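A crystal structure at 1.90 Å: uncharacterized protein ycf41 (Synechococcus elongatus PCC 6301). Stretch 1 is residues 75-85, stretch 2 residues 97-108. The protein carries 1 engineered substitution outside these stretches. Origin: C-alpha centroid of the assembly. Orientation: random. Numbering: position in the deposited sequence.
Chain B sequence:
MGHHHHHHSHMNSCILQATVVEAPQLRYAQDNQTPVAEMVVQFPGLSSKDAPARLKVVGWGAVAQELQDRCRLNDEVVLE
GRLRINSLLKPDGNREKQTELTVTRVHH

Stretch 1 (75-85) DEVVLEGRLRI
Stretch 2, residues 97-108: KQTELTVTRVHH

Residues 76-84 form one extended strand, against which the segments around Glu100-Thr102 and then Val106-His107 run antiparallel, their axes at 130° and 159° to it; the chain turns a corner at Thr104. Hydrogen-bonded pairs, two bonds each, fix the register: Val78 with His107 (Val78 N to His107 O 3.1 Å, His107 N to Val78 O 2.8 Å), Arg82 with Thr102 (Arg82 N to Thr102 O and Thr102 N to Arg82 O, both 2.9 Å) and Arg84 with Glu100 (Arg84 N to Glu100 O 2.8 Å, Glu100 N to Arg84 O 2.9 Å).

Between Glu80 and Gly81 the register slips by one, a beta bulge. Glu80 O accepts from both Thr104 N (2.7 Å) and Arg105 N (3.2 Å), while Glu80 N donates to Arg105 O (2.9 Å). Thr104 has phi/psi -105/-43; Gly81, at -170/-165, brings its CA within 3.1 Å of Thr102 O, and an ideal CB there would lie 2.3 Å from that oxygen, a clash.

Leu79 (chi1 m, chi2 t) packs on one face, its CD2 3.7 Å from Val106 CG2 and its CB 3.9 Å from Leu101 CD2. The opposite face carries two salt bridges: Glu80 OE1 meets Arg105 NH1 at 3.1 Å, near the guanidinium plane, and all-t Arg84 (chi1-chi3) places NH1 3.1 Å from Glu100 OE1. One water's O lies 2.8 Å from Glu80 OE2, to which it donates, and 3.1 Å from Arg105 NH1, from which it accepts.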

ATOM      1  N   ASP B  75     -15.690   0.742 -16.423  1.00 18.57           N
ATOM      2  CA  ASP B  75     -14.574  -0.198 -16.294  1.00 22.94           C
ATOM      3  C   ASP B  75     -14.138  -0.190 -14.833  1.00 17.46           C
ATOM      4  O   ASP B  75     -14.080   0.872 -14.215  1.00 21.93           O
ATOM      5  CB  ASP B  75     -13.365   0.237 -17.136  1.00 17.19           C
ATOM      6  CG  ASP B  75     -13.503  -0.125 -18.599  1.00 28.31           C
ATOM      7  OD1 ASP B  75     -14.435  -0.881 -18.942  1.00 26.08           O
ATOM      8  OD2 ASP B  75     -12.668   0.341 -19.401  1.00 28.56           O
ATOM      9  N   GLU B  76     -13.836  -1.360 -14.277  1.00 15.94           N
ATOM     10  CA  GLU B  76     -13.368  -1.427 -12.894  1.00 21.09           C
ATOM     11  C   GLU B  76     -11.850  -1.562 -12.978  1.00 23.33           C
ATOM     12  O   GLU B  76     -11.335  -2.485 -13.606  1.00 21.45           O
ATOM     13  CB  GLU B  76     -13.961  -2.633 -12.155  1.00 31.89           C
ATOM     14  CG  GLU B  76     -13.370  -2.824 -10.755  1.00 47.66           C
ATOM     15  CD  GLU B  76     -14.328  -2.458  -9.632  1.00 54.56           C
ATOM     16  OE1 GLU B  76     -15.021  -3.366  -9.123  1.00 53.17           O
ATOM     17  OE2 GLU B  76     -14.391  -1.266  -9.257  1.00 56.85           O
ATOM     18  N   VAL B  77     -11.137  -0.638 -12.347  1.00 15.30           N
ATOM     19  CA  VAL B  77      -9.683  -0.645 -12.403  1.00 13.46           C
ATOM     20  C   VAL B  77      -9.052  -0.545 -11.023  1.00 12.15           C
ATOM     21  O   VAL B  77      -9.744  -0.352 -10.019  1.00 12.03           O
ATOM     22  CB  VAL B  77      -9.169   0.561 -13.231  1.00 12.59           C
ATOM     23  CG1 VAL B  77      -9.709   0.488 -14.652  1.00 20.62           C
ATOM     24  CG2 VAL B  77      -9.621   1.883 -12.574  1.00 17.97           C
ATOM     25  N   VAL B  78      -7.737  -0.725 -10.980  1.00 11.63           N
ATOM     26  CA  VAL B  78      -6.985  -0.541  -9.745  1.00 10.31           C
ATOM     27  C   VAL B  78      -5.997   0.553 -10.109  1.00 15.60           C
ATOM     28  O   VAL B  78      -5.290   0.452 -11.115  1.00 16.15           O
ATOM     29  CB  VAL B  78      -6.173  -1.772  -9.308  1.00 13.84           C
ATOM     30  CG1 VAL B  78      -5.314  -1.396  -8.090  1.00 15.18           C
ATOM     31  CG2 VAL B  78      -7.103  -2.913  -8.937  1.00 19.62           C
ATOM     32  N   LEU B  79      -5.954   1.602  -9.301  1.00 12.72           N
ATOM     33  CA  LEU B  79      -5.050   2.711  -9.562  1.00  9.18           C
ATOM     34  C   LEU B  79      -4.027   2.831  -8.443  1.00 12.42           C
ATOM     35  O   LEU B  79      -4.355   2.615  -7.278  1.00 15.16           O
ATOM     36  CB  LEU B  79      -5.849   4.022  -9.646  1.00 11.17           C
ATOM     37  CG  LEU B  79      -6.971   4.061 -10.684  1.00 16.82           C
ATOM     38  CD1 LEU B  79      -7.945   5.186 -10.347  1.00 22.46           C
ATOM     39  CD2 LEU B  79      -6.379   4.239 -12.078  1.00 21.83           C
ATOM     40  N   GLU B  80      -2.788   3.152  -8.807  1.00 10.66           N
ATOM     41  CA  GLU B  80      -1.726   3.369  -7.826  1.00 10.87           C
ATOM     42  C   GLU B  80      -1.239   4.787  -8.081  1.00 14.90           C
ATOM     43  O   GLU B  80      -0.919   5.134  -9.217  1.00 14.08           O
ATOM     44  CB  GLU B  80      -0.546   2.416  -8.031  1.00 10.69           C
ATOM     45  CG  GLU B  80       0.604   2.703  -7.052  1.00 16.98           C
ATOM     46  CD  GLU B  80       1.892   1.974  -7.409  1.00 24.09           C
ATOM     47  OE1 GLU B  80       1.965   1.396  -8.512  1.00 24.68           O
ATOM     48  OE2 GLU B  80       2.836   1.991  -6.590  1.00 20.38           O
ATOM     49  N   GLY B  81      -1.176   5.603  -7.034  1.00 15.81           N
ATOM     50  CA  GLY B  81      -0.721   6.966  -7.220  1.00 16.98           C
ATOM     51  C   GLY B  81      -0.475   7.697  -5.917  1.00 17.24           C
ATOM     52  O   GLY B  81      -0.389   7.081  -4.851  1.00 16.31           O
ATOM     53  N   ARG B  82      -0.355   9.016  -6.009  1.00 13.88           N
ATOM     54  CA  ARG B  82      -0.114   9.848  -4.839  1.00 15.36           C
ATOM     55  C   ARG B  82      -1.294  10.788  -4.649  1.00 15.44           C
ATOM     56  O   ARG B  82      -1.802  11.366  -5.614  1.00 18.72           O
ATOM     57  CB  ARG B  82       1.182  10.656  -5.014  1.00 15.75           C
ATOM     58  CG  ARG B  82       2.446   9.791  -5.103  1.00 15.90           C
ATOM     59  CD  ARG B  82       3.706  10.634  -5.300  1.00 18.66           C
ATOM     60  NE  ARG B  82       4.013  11.479  -4.145  1.00 22.01           N
ATOM     61  CZ  ARG B  82       4.741  11.100  -3.097  1.00 24.56           C
ATOM     62  NH1 ARG B  82       5.257   9.877  -3.043  1.00 25.47           N
ATOM     63  NH2 ARG B  82       4.955  11.948  -2.096  1.00 26.68           N
ATOM     64  N   LEU B  83      -1.736  10.921  -3.403  1.00 14.76           N
ATOM     65  CA  LEU B  83      -2.855  11.789  -3.079  1.00 15.44           C
ATOM     66  C   LEU B  83      -2.403  13.244  -3.136  1.00 21.36           C
ATOM     67  O   LEU B  83      -1.321  13.590  -2.659  1.00 18.95           O
ATOM     68  CB  LEU B  83      -3.378  11.462  -1.680  1.00 20.12           C
ATOM     69  CG  LEU B  83      -4.654  12.188  -1.250  1.00 26.47           C
ATOM     70  CD1 LEU B  83      -5.828  11.732  -2.113  1.00 27.93           C
ATOM     71  CD2 LEU B  83      -4.921  11.897   0.220  1.00 27.46           C
ATOM     72  N   ARG B  84      -3.243  14.092  -3.714  1.00 22.40           N
ATOM     73  CA  ARG B  84      -2.943  15.512  -3.854  1.00 22.31           C
ATOM     74  C   ARG B  84      -4.168  16.336  -3.457  1.00 26.11           C
ATOM     75  O   ARG B  84      -5.303  15.934  -3.715  1.00 23.93           O
ATOM     76  CB  ARG B  84      -2.550  15.791  -5.310  1.00 32.02           C
ATOM     77  CG  ARG B  84      -2.286  17.240  -5.669  1.00 38.46           C
ATOM     78  CD  ARG B  84      -1.717  17.319  -7.082  1.00 41.80           C
ATOM     79  NE  ARG B  84      -1.304  18.669  -7.455  1.00 48.75           N
ATOM     80  CZ  ARG B  84      -2.117  19.594  -7.954  1.00 55.29           C
ATOM     81  NH1 ARG B  84      -3.400  19.321  -8.149  1.00 58.08           N
ATOM     82  NH2 ARG B  84      -1.645  20.794  -8.259  1.00 57.79           N
ATOM     83  N   ILE B  85      -3.943  17.482  -2.822  1.00 25.04           N
ATOM     84  CA  ILE B  85      -5.050  18.341  -2.408  1.00 30.88           C
ATOM     85  C   ILE B  85      -4.726  19.811  -2.650  1.00 38.48           C
ATOM     86  O   ILE B  85      -3.583  20.236  -2.486  1.00 41.46           O
ATOM     87  CB  ILE B  85      -5.391  18.152  -0.909  1.00 31.34           C
ATOM     88  CG1 ILE B  85      -5.840  16.711  -0.648  1.00 30.66           C
ATOM     89  CG2 ILE B  85      -6.494  19.122  -0.499  1.00 36.68           C
ATOM     90  CD1 ILE B  85      -6.288  16.453   0.786  1.00 30.12           C
ATOM     91  N   LYS B  97     -10.513  24.004  -2.499  1.00 44.55           N
ATOM     92  CA  LYS B  97      -9.659  22.845  -2.257  1.00 46.03           C
ATOM     93  C   LYS B  97     -10.206  21.613  -2.974  1.00 50.28           C
ATOM     94  O   LYS B  97     -11.307  21.147  -2.673  1.00 53.98           O
ATOM     95  CB  LYS B  97      -9.555  22.575  -0.759  1.00 46.35           C
ATOM     96  N   GLN B  98      -9.434  21.090  -3.922  1.00 47.21           N
ATOM     97  CA  GLN B  98      -9.853  19.917  -4.681  1.00 42.82           C
ATOM     98  C   GLN B  98      -8.893  18.750  -4.487  1.00 33.36           C
ATOM     99  O   GLN B  98      -7.677  18.907  -4.584  1.00 37.88           O
ATOM    100  CB  GLN B  98      -9.957  20.264  -6.161  1.00 45.83           C
ATOM    101  N   THR B  99      -9.454  17.577  -4.217  1.00 26.77           N
ATOM    102  CA  THR B  99      -8.660  16.372  -4.015  1.00 24.81           C
ATOM    103  C   THR B  99      -8.491  15.626  -5.330  1.00 29.99           C
ATOM    104  O   THR B  99      -9.360  15.669  -6.200  1.00 25.30           O
ATOM    105  CB  THR B  99      -9.342  15.416  -3.017  1.00 29.41           C
ATOM    106  OG1 THR B  99      -9.503  16.074  -1.755  1.00 33.02           O
ATOM    107  CG2 THR B  99      -8.510  14.155  -2.823  1.00 30.67           C
ATOM    108  N   GLU B 100      -7.363  14.947  -5.482  1.00 27.07           N
ATOM    109  CA  GLU B 100      -7.146  14.172  -6.685  1.00 25.42           C
ATOM    110  C   GLU B 100      -6.015  13.180  -6.493  1.00 18.45           C
ATOM    111  O   GLU B 100      -5.150  13.353  -5.635  1.00 18.30           O
ATOM    112  CB  GLU B 100      -6.883  15.090  -7.890  1.00 31.78           C
ATOM    113  CG  GLU B 100      -5.490  15.662  -8.020  1.00 39.30           C
ATOM    114  CD  GLU B 100      -5.392  16.656  -9.172  1.00 45.63           C
ATOM    115  OE1 GLU B 100      -4.285  16.832  -9.719  1.00 43.25           O
ATOM    116  OE2 GLU B 100      -6.423  17.269  -9.525  1.00 50.74           O
ATOM    117  N   LEU B 101      -6.062  12.116  -7.279  1.00 18.34           N
ATOM    118  CA  LEU B 101      -5.051  11.075  -7.228  1.00 15.72           C
ATOM    119  C   LEU B 101      -4.200  11.221  -8.475  1.00 20.56           C
ATOM    120  O   LEU B 101      -4.710  11.134  -9.594  1.00 19.02           O
ATOM    121  CB  LEU B 101      -5.711   9.692  -7.227  1.00 16.70           C
ATOM    122  CG  LEU B 101      -4.771   8.481  -7.174  1.00 19.75           C
ATOM    123  CD1 LEU B 101      -4.134   8.386  -5.794  1.00 18.12           C
ATOM    124  CD2 LEU B 101      -5.550   7.210  -7.486  1.00 18.65           C
ATOM    125  N   THR B 102      -2.910  11.477  -8.288  1.00 15.27           N
ATOM    126  CA  THR B 102      -2.005  11.591  -9.421  1.00 13.38           C
ATOM    127  C   THR B 102      -1.504  10.166  -9.625  1.00 17.74           C
ATOM    128  O   THR B 102      -0.702   9.653  -8.846  1.00 16.65           O
ATOM    129  CB  THR B 102      -0.841  12.529  -9.112  1.00 22.56           C
ATOM    130  OG1 THR B 102      -1.361  13.796  -8.687  1.00 23.95           O
ATOM    131  CG2 THR B 102       0.011  12.732 -10.354  1.00 25.92           C
ATOM    132  N   VAL B 103      -2.006   9.532 -10.675  1.00 16.32           N
ATOM    133  CA  VAL B 103      -1.687   8.145 -10.976  1.00 14.56           C
ATOM    134  C   VAL B 103      -0.299   7.835 -11.511  1.00 21.30           C
ATOM    135  O   VAL B 103       0.227   8.544 -12.365  1.00 23.39           O
ATOM    136  CB  VAL B 103      -2.731   7.580 -11.967  1.00 27.96           C
ATOM    137  CG1 VAL B 103      -2.353   6.167 -12.396  1.00 29.54           C
ATOM    138  CG2 VAL B 103      -4.090   7.579 -11.311  1.00 35.77           C
ATOM    139  N   THR B 104       0.280   6.751 -10.998  1.00 19.64           N
ATOM    140  CA  THR B 104       1.593   6.287 -11.434  1.00 22.07           C
ATOM    141  C   THR B 104       1.381   5.066 -12.328  1.00 17.81           C
ATOM    142  O   THR B 104       2.009   4.927 -13.376  1.00 20.03           O
ATOM    143  CB  THR B 104       2.469   5.845 -10.240  1.00 25.41           C
ATOM    144  OG1 THR B 104       2.574   6.914  -9.293  1.00 38.00           O
ATOM    145  CG2 THR B 104       3.859   5.458 -10.717  1.00 32.68           C
ATOM    146  N   ARG B 105       0.481   4.182 -11.899  1.00 16.19           N
ATOM    147  CA  ARG B 105       0.185   2.959 -12.633  1.00 15.89           C
ATOM    148  C   ARG B 105      -1.288   2.601 -12.529  1.00 17.56           C
ATOM    149  O   ARG B 105      -1.959   2.979 -11.574  1.00 16.56           O
ATOM    150  CB  ARG B 105       1.001   1.789 -12.068  1.00 18.37           C
ATOM    151  CG  ARG B 105       2.499   1.997 -12.114  1.00 24.90           C
ATOM    152  CD  ARG B 105       3.243   0.823 -11.490  1.00 24.87           C
ATOM    153  NE  ARG B 105       4.685   1.041 -11.541  1.00 28.67           N
ATOM    154  CZ  ARG B 105       5.385   1.684 -10.615  1.00 30.81           C
ATOM    155  NH1 ARG B 105       4.784   2.176  -9.537  1.00 31.04           N
ATOM    156  NH2 ARG B 105       6.691   1.849 -10.777  1.00 37.73           N
ATOM    157  N   VAL B 106      -1.773   1.845 -13.510  1.00 16.45           N
ATOM    158  CA  VAL B 106      -3.160   1.405 -13.534  1.00 16.35           C
ATOM    159  C   VAL B 106      -3.244  -0.043 -14.006  1.00 19.02           C
ATOM    160  O   VAL B 106      -2.500  -0.461 -14.895  1.00 19.64           O
ATOM    161  CB  VAL B 106      -4.018   2.298 -14.480  1.00 22.96           C
ATOM    162  CG1 VAL B 106      -3.346   2.415 -15.842  1.00 27.84           C
ATOM    163  CG2 VAL B 106      -5.422   1.711 -14.637  1.00 19.54           C
ATOM    164  N   HIS B 107      -4.126  -0.815 -13.381  1.00 17.24           N
ATOM    165  CA  HIS B 107      -4.338  -2.200 -13.784  1.00 16.97           C
ATOM    166  C   HIS B 107      -5.746  -2.243 -14.368  1.00 22.14           C
ATOM    167  O   HIS B 107      -6.723  -1.979 -13.661  1.00 15.39           O
ATOM    168  CB  HIS B 107      -4.268  -3.152 -12.593  1.00 19.13           C
ATOM    169  CG  HIS B 107      -4.580  -4.573 -12.950  1.00 21.13           C
ATOM    170  ND1 HIS B 107      -3.645  -5.431 -13.491  1.00 26.47           N
ATOM    171  CD2 HIS B 107      -5.733  -5.280 -12.870  1.00 26.98           C
ATOM    172  CE1 HIS B 107      -4.207  -6.602 -13.725  1.00 27.11           C
ATOM    173  NE2 HIS B 107      -5.475  -6.538 -13.359  1.00 30.36           N
ATOM    174  N   HIS B 108      -5.844  -2.578 -15.650  1.00 21.02           N
ATOM    175  CA  HIS B 108      -7.129  -2.630 -16.340  1.00 24.26           C
ATOM    176  C   HIS B 108      -7.781  -4.006 -16.236  1.00 35.68           C
ATOM    177  O   HIS B 108      -7.041  -4.999 -16.075  1.00 39.88           O
ATOM    178  CB  HIS B 108      -6.924  -2.289 -17.814  1.00 34.47           C
ATOM    179  CG  HIS B 108      -6.133  -1.039 -18.040  1.00 37.39           C
ATOM    180  ND1 HIS B 108      -6.697   0.219 -18.002  1.00 35.56           N
ATOM    181  CD2 HIS B 108      -4.815  -0.854 -18.295  1.00 38.36           C
ATOM    182  CE1 HIS B 108      -5.760   1.125 -18.225  1.00 39.58           C
ATOM    183  NE2 HIS B 108      -4.611   0.500 -18.406  1.00 38.51           N
ATOM    184  OXT HIS B 108      -9.021  -4.079 -16.346  1.00 45.54           O
TER
HETATM  185  O   HOH W   1      -9.591  -0.098 -18.056  1.00 33.77           O
HETATM  186  O   HOH W   2     -10.888  -2.570 -16.868  1.00 39.06           O
HETATM  187  O   HOH W   3     -11.878  -4.775 -14.574  1.00 44.48           O
HETATM  188  O   HOH W   4       5.188   3.421  -6.703  1.00 42.91           O